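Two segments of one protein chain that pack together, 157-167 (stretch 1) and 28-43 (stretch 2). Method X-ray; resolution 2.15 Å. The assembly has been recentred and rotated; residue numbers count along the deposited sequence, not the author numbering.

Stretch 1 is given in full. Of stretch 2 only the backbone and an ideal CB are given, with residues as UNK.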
# COMPACT_ATOMS: atom_id res chain seq x y z
N LYS A 157 -14.85 30.44 27.03
CA LYS A 157 -15.81 29.97 26.03
C LYS A 157 -15.27 29.08 24.92
O LYS A 157 -15.91 28.11 24.53
CB LYS A 157 -16.54 31.15 25.39
CG LYS A 157 -17.61 30.73 24.37
CD LYS A 157 -18.57 31.87 24.05
CE LYS A 157 -19.77 31.38 23.25
NZ LYS A 157 -20.90 32.37 23.20
N ILE A 158 -14.10 29.43 24.39
CA ILE A 158 -13.50 28.65 23.31
C ILE A 158 -13.21 27.23 23.79
O ILE A 158 -13.48 26.26 23.08
CB ILE A 158 -12.20 29.30 22.79
CG1 ILE A 158 -12.54 30.58 22.02
CG2 ILE A 158 -11.46 28.34 21.86
CD1 ILE A 158 -11.34 31.26 21.41
N TYR A 159 -12.66 27.11 25.00
CA TYR A 159 -12.37 25.80 25.56
C TYR A 159 -13.67 25.03 25.75
O TYR A 159 -13.71 23.82 25.52
CB TYR A 159 -11.66 25.93 26.90
CG TYR A 159 -10.27 26.50 26.83
CD1 TYR A 159 -9.66 26.76 25.60
CD2 TYR A 159 -9.56 26.79 27.99
CE1 TYR A 159 -8.38 27.29 25.53
CE2 TYR A 159 -8.27 27.32 27.93
CZ TYR A 159 -7.69 27.57 26.71
OH TYR A 159 -6.44 28.14 26.65
N ARG A 160 -14.73 25.71 26.17
CA ARG A 160 -16.00 25.04 26.39
C ARG A 160 -16.57 24.50 25.09
O ARG A 160 -17.02 23.36 25.03
CB ARG A 160 -17.03 25.96 27.04
CG ARG A 160 -16.76 26.33 28.49
CD ARG A 160 -18.05 26.76 29.17
NE ARG A 160 -18.71 27.86 28.46
CZ ARG A 160 -18.33 29.13 28.53
NH1 ARG A 160 -17.31 29.48 29.30
NH2 ARG A 160 -18.98 30.05 27.84
N GLU A 161 -16.56 25.33 24.06
CA GLU A 161 -17.09 24.91 22.77
C GLU A 161 -16.28 23.68 22.34
O GLU A 161 -16.84 22.63 22.01
CB GLU A 161 -16.92 26.02 21.73
CG GLU A 161 -17.41 27.39 22.19
CD GLU A 161 -17.31 28.45 21.09
OE1 GLU A 161 -18.17 28.45 20.18
OE2 GLU A 161 -16.36 29.26 21.13
N TRP A 162 -14.96 23.83 22.37
CA TRP A 162 -14.04 22.76 21.99
C TRP A 162 -14.36 21.45 22.70
O TRP A 162 -14.48 20.40 22.06
CB TRP A 162 -12.60 23.17 22.31
CG TRP A 162 -11.60 22.13 21.94
CD1 TRP A 162 -11.04 21.95 20.71
CD2 TRP A 162 -11.09 21.10 22.78
NE1 TRP A 162 -10.20 20.86 20.73
CE2 TRP A 162 -10.22 20.31 21.99
CE3 TRP A 162 -11.29 20.75 24.12
CZ2 TRP A 162 -9.54 19.20 22.51
CZ3 TRP A 162 -10.62 19.64 24.64
CH2 TRP A 162 -9.75 18.88 23.82
N GLY A 163 -14.51 21.51 24.02
CA GLY A 163 -14.77 20.31 24.78
C GLY A 163 -16.11 19.63 24.59
O GLY A 163 -16.18 18.40 24.49
N LYS A 164 -17.18 20.41 24.53
CA LYS A 164 -18.53 19.86 24.39
C LYS A 164 -18.69 18.91 23.21
O LYS A 164 -19.54 18.02 23.24
CB LYS A 164 -19.56 21.00 24.31
CG LYS A 164 -19.56 21.87 25.57
CD LYS A 164 -20.71 22.88 25.61
CE LYS A 164 -20.61 23.94 24.51
NZ LYS A 164 -21.00 23.40 23.18
N VAL A 165 -17.88 19.09 22.17
CA VAL A 165 -17.99 18.22 21.00
C VAL A 165 -17.85 16.74 21.38
O VAL A 165 -18.58 15.88 20.86
CB VAL A 165 -16.91 18.56 19.96
CG1 VAL A 165 -17.11 17.71 18.72
CG2 VAL A 165 -16.98 20.04 19.59
N TYR A 166 -16.95 16.44 22.29
CA TYR A 166 -16.71 15.06 22.68
C TYR A 166 -17.75 14.41 23.60
O TYR A 166 -17.75 13.18 23.75
CB TYR A 166 -15.30 14.94 23.26
CG TYR A 166 -14.27 15.57 22.33
CD1 TYR A 166 -13.59 16.73 22.70
CD2 TYR A 166 -14.04 15.04 21.07
CE1 TYR A 166 -12.70 17.35 21.84
CE2 TYR A 166 -13.15 15.66 20.18
CZ TYR A 166 -12.48 16.82 20.58
OH TYR A 166 -11.60 17.45 19.73
N LEU A 167 -18.65 15.21 24.17
CA LEU A 167 -19.71 14.68 25.04
C LEU A 167 -21.02 14.45 24.28
O LEU A 167 -21.95 13.85 24.81
CB LEU A 167 -20.02 15.65 26.19
CG LEU A 167 -18.99 15.94 27.27
CD1 LEU A 167 -18.43 14.63 27.80
CD2 LEU A 167 -17.90 16.82 26.71
N UNK A 28 -5.62 21.27 32.56
CA UNK A 28 -5.74 22.72 32.46
C UNK A 28 -6.67 23.19 31.35
O UNK A 28 -7.32 24.23 31.48
CB UNK A 28 -4.35 23.33 32.24
N UNK A 29 -6.75 22.41 30.27
CA UNK A 29 -7.60 22.79 29.16
C UNK A 29 -9.05 22.69 29.61
O UNK A 29 -9.86 23.57 29.33
CB UNK A 29 -7.34 21.91 27.93
N UNK A 30 -9.37 21.61 30.32
CA UNK A 30 -10.74 21.40 30.78
C UNK A 30 -11.13 22.25 31.98
O UNK A 30 -12.30 22.59 32.14
CB UNK A 30 -10.94 19.92 31.13
N UNK A 31 -10.17 22.62 32.82
CA UNK A 31 -10.50 23.45 33.97
C UNK A 31 -10.66 24.90 33.50
O UNK A 31 -11.45 25.65 34.05
CB UNK A 31 -9.43 23.34 35.05
N UNK A 32 -9.89 25.27 32.48
CA UNK A 32 -9.96 26.62 31.94
C UNK A 32 -8.72 27.40 32.29
O UNK A 32 -8.61 28.60 32.01
CB UNK A 32 -11.20 27.35 32.46
N UNK A 33 -7.77 26.71 32.90
CA UNK A 33 -6.51 27.30 33.34
C UNK A 33 -5.40 27.34 32.28
O UNK A 33 -4.44 28.10 32.40
CB UNK A 33 -6.00 26.52 34.56
N UNK A 34 -5.53 26.52 31.25
CA UNK A 34 -4.52 26.48 30.21
C UNK A 34 -4.26 27.86 29.59
O UNK A 34 -5.19 28.59 29.25
CB UNK A 34 -4.94 25.49 29.12
N UNK A 35 -2.98 28.24 29.46
CA UNK A 35 -2.65 29.54 28.86
C UNK A 35 -3.00 29.48 27.37
O UNK A 35 -2.50 28.63 26.64
CB UNK A 35 -1.17 29.89 29.06
N UNK A 36 -3.87 30.39 26.93
CA UNK A 36 -4.33 30.45 25.55
C UNK A 36 -3.24 30.24 24.51
O UNK A 36 -3.52 29.82 23.39
CB UNK A 36 -5.00 31.80 25.30
N UNK A 37 -2.00 30.53 24.88
CA UNK A 37 -0.89 30.37 23.95
C UNK A 37 -0.57 28.90 23.70
O UNK A 37 -0.19 28.53 22.58
CB UNK A 37 0.35 31.09 24.48
N UNK A 38 -0.71 28.09 24.74
CA UNK A 38 -0.45 26.66 24.63
C UNK A 38 -1.54 25.98 23.81
O UNK A 38 -1.27 25.02 23.10
CB UNK A 38 -0.35 26.02 26.02
N UNK A 39 -2.76 26.48 23.91
CA UNK A 39 -3.87 25.91 23.16
C UNK A 39 -3.65 26.16 21.68
O UNK A 39 -3.87 25.27 20.85
CB UNK A 39 -5.21 26.50 23.62
N UNK A 40 -3.20 27.36 21.34
CA UNK A 40 -2.95 27.68 19.94
C UNK A 40 -1.87 26.78 19.36
O UNK A 40 -1.98 26.35 18.22
CB UNK A 40 -2.55 29.15 19.79
N UNK A 41 -0.82 26.50 20.13
CA UNK A 41 0.25 25.63 19.63
C UNK A 41 -0.33 24.24 19.33
O UNK A 41 0.02 23.60 18.33
CB UNK A 41 1.39 25.53 20.64
N UNK A 42 -1.20 23.78 20.23
CA UNK A 42 -1.86 22.49 20.09
C UNK A 42 -2.78 22.49 18.87
O UNK A 42 -2.66 21.62 18.00
CB UNK A 42 -2.65 22.15 21.36
N UNK A 43 -3.70 23.46 18.80
CA UNK A 43 -4.61 23.52 17.66
C UNK A 43 -3.82 23.50 16.36
O UNK A 43 -4.15 22.76 15.43
CB UNK A 43 -5.49 24.77 17.73

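Stretch 1 offers the rings of Tyr159 and Trp162 on helix 157-164; helix 36-43 runs at 38° to it.

Position 28 has its CB beyond reach, so many residues would suit: Gln28. At 29 CB points sideways, 5.2 Å from Trp162 CZ3 and 5.4 Å from Tyr159 CD2. A branched apolar chain could reach both rings, and methionine might also serve. Leu29 lays CD2 over the Tyr159 face, 4.0 Å from the ring centroid, and CD1 over the Trp162 six-membered ring, 3.8 Å from its centroid.

At 30 CB points away, and only a long side chain could return to the bare CA of Gly163. Tyr30 (chi1 -82°, m) does: its OH lies 4.3 Å from Gly163 CA and 3.5 Å from Trp162 CZ3. Position 31 points away; Ser31 OG accepts a hydrogen bond from the backbone N of position 33 (3.2 Å).

Position 32 leaves the helix with phi 108°, where a CB would be jammed against the preceding carbonyl O. Glycine is called for, and Gly32 CA sits 4.0 Å from Tyr159 CD2, at the ring edge. Position 33 faces away: Thr33.

At 34 the ideal CB is 3.9 Å from Tyr159 OH, so a modest apolar chain fits, while the backbone supplies the polar partner: Tyr159 OH donates to O of this residue at 2.9 Å. The residue is Leu34, whose CB lies 4.0 Å from Tyr159 CE2. Position 35, at the N-cap with phi -69°, permits proline among others: Pro35.

At 36 CB is 4.2 Å from Tyr159 OH and points sideways; an aliphatic or a longer polar chain could follow the ring. Leu36 brings CD1 to 4.1 Å from Tyr159 CE1. Positions 37 and 38 have no partner in stretch 1: Glu37 and Lys38.

Position 39 points toward stretch 1, between Ile158, Tyr159 and Trp162, and a large apolar or aromatic group is expected. Phe39 receives the Tyr159 edge on its face (centroids 4.8 Å apart, planes at 68°) and turns its own edge to the Trp162 five-membered ring (planes at 88°). Its CE2 meets Ile158 CG2 at 3.7 Å.

Positions 40 and 41 are out of reach: Lys40, in a long salt bridge to Glu37 (NZ to OE1 3.6 Å), and Phe41. At 42 CB points toward Trp162 from beyond 5.5 Å, favouring a long side chain; Tyr42 OH reaches Trp162 CZ2 at 3.6 Å, at the indole edge. Position 43, sideways, is Val43.

Stretch 2 (28-43) QLYSGTLPLEKFKFYV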
# COMPACT_ATOMS: atom_id res chain seq x y z
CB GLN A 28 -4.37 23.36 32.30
CG GLN A 28 -3.58 23.38 33.58
CD GLN A 28 -2.23 24.04 33.42
OE1 GLN A 28 -2.10 25.03 32.71
NE2 GLN A 28 -1.23 23.50 34.10
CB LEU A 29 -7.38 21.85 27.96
CG LEU A 29 -7.66 22.38 26.54
CD1 LEU A 29 -7.60 21.21 25.56
CD2 LEU A 29 -9.01 23.05 26.45
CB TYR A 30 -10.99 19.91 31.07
CG TYR A 30 -11.33 19.11 29.82
CD1 TYR A 30 -10.34 18.71 28.92
CD2 TYR A 30 -12.65 18.80 29.52
CE1 TYR A 30 -10.66 18.03 27.74
CE2 TYR A 30 -12.99 18.13 28.35
CZ TYR A 30 -12.00 17.75 27.46
OH TYR A 30 -12.36 17.11 26.28
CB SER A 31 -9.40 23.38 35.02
OG SER A 31 -8.22 24.01 34.55
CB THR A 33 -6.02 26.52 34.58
OG1 THR A 33 -6.76 26.96 35.72
CG2 THR A 33 -4.54 26.73 34.82
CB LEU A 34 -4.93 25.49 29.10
CG LEU A 34 -3.81 25.22 28.07
CD1 LEU A 34 -2.76 24.35 28.73
CD2 LEU A 34 -4.37 24.53 26.82
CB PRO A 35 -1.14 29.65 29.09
CG PRO A 35 -0.93 28.85 30.34
CD PRO A 35 -1.79 27.64 30.10
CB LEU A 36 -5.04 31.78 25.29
CG LEU A 36 -5.84 31.87 23.99
CD1 LEU A 36 -6.86 30.74 23.95
CD2 LEU A 36 -6.55 33.22 23.91
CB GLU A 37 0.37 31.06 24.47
CG GLU A 37 0.40 32.56 24.22
CD GLU A 37 0.04 32.91 22.78
OE1 GLU A 37 -1.17 33.03 22.47
OE2 GLU A 37 0.98 33.06 21.96
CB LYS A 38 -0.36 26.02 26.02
CG LYS A 38 0.84 26.49 26.81
CD LYS A 38 1.05 25.68 28.06
CE LYS A 38 2.47 25.89 28.58
NZ LYS A 38 2.78 25.03 29.76
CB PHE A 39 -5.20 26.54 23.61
CG PHE A 39 -6.42 25.91 22.99
CD1 PHE A 39 -6.68 24.55 23.14
CD2 PHE A 39 -7.34 26.69 22.29
CE1 PHE A 39 -7.83 23.97 22.61
CE2 PHE A 39 -8.50 26.13 21.75
CZ PHE A 39 -8.74 24.76 21.91
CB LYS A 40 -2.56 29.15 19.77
CG LYS A 40 -3.69 30.12 20.08
CD LYS A 40 -3.24 31.55 19.90
CE LYS A 40 -4.26 32.54 20.41
NZ LYS A 40 -3.81 33.95 20.18
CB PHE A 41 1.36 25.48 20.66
CG PHE A 41 2.50 24.64 20.19
CD1 PHE A 41 3.51 25.18 19.40
CD2 PHE A 41 2.54 23.28 20.49
CE1 PHE A 41 4.55 24.39 18.92
CE2 PHE A 41 3.58 22.48 20.02
CZ PHE A 41 4.59 23.03 19.23
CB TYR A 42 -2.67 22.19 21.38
CG TYR A 42 -3.71 21.10 21.24
CD1 TYR A 42 -3.35 19.77 21.01
CD2 TYR A 42 -5.07 21.41 21.31
CE1 TYR A 42 -4.32 18.77 20.85
CE2 TYR A 42 -6.04 20.43 21.15
CZ TYR A 42 -5.66 19.12 20.92
OH TYR A 42 -6.64 18.17 20.73
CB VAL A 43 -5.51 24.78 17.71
CG1 VAL A 43 -6.31 24.91 16.41
CG2 VAL A 43 -6.48 24.69 18.89
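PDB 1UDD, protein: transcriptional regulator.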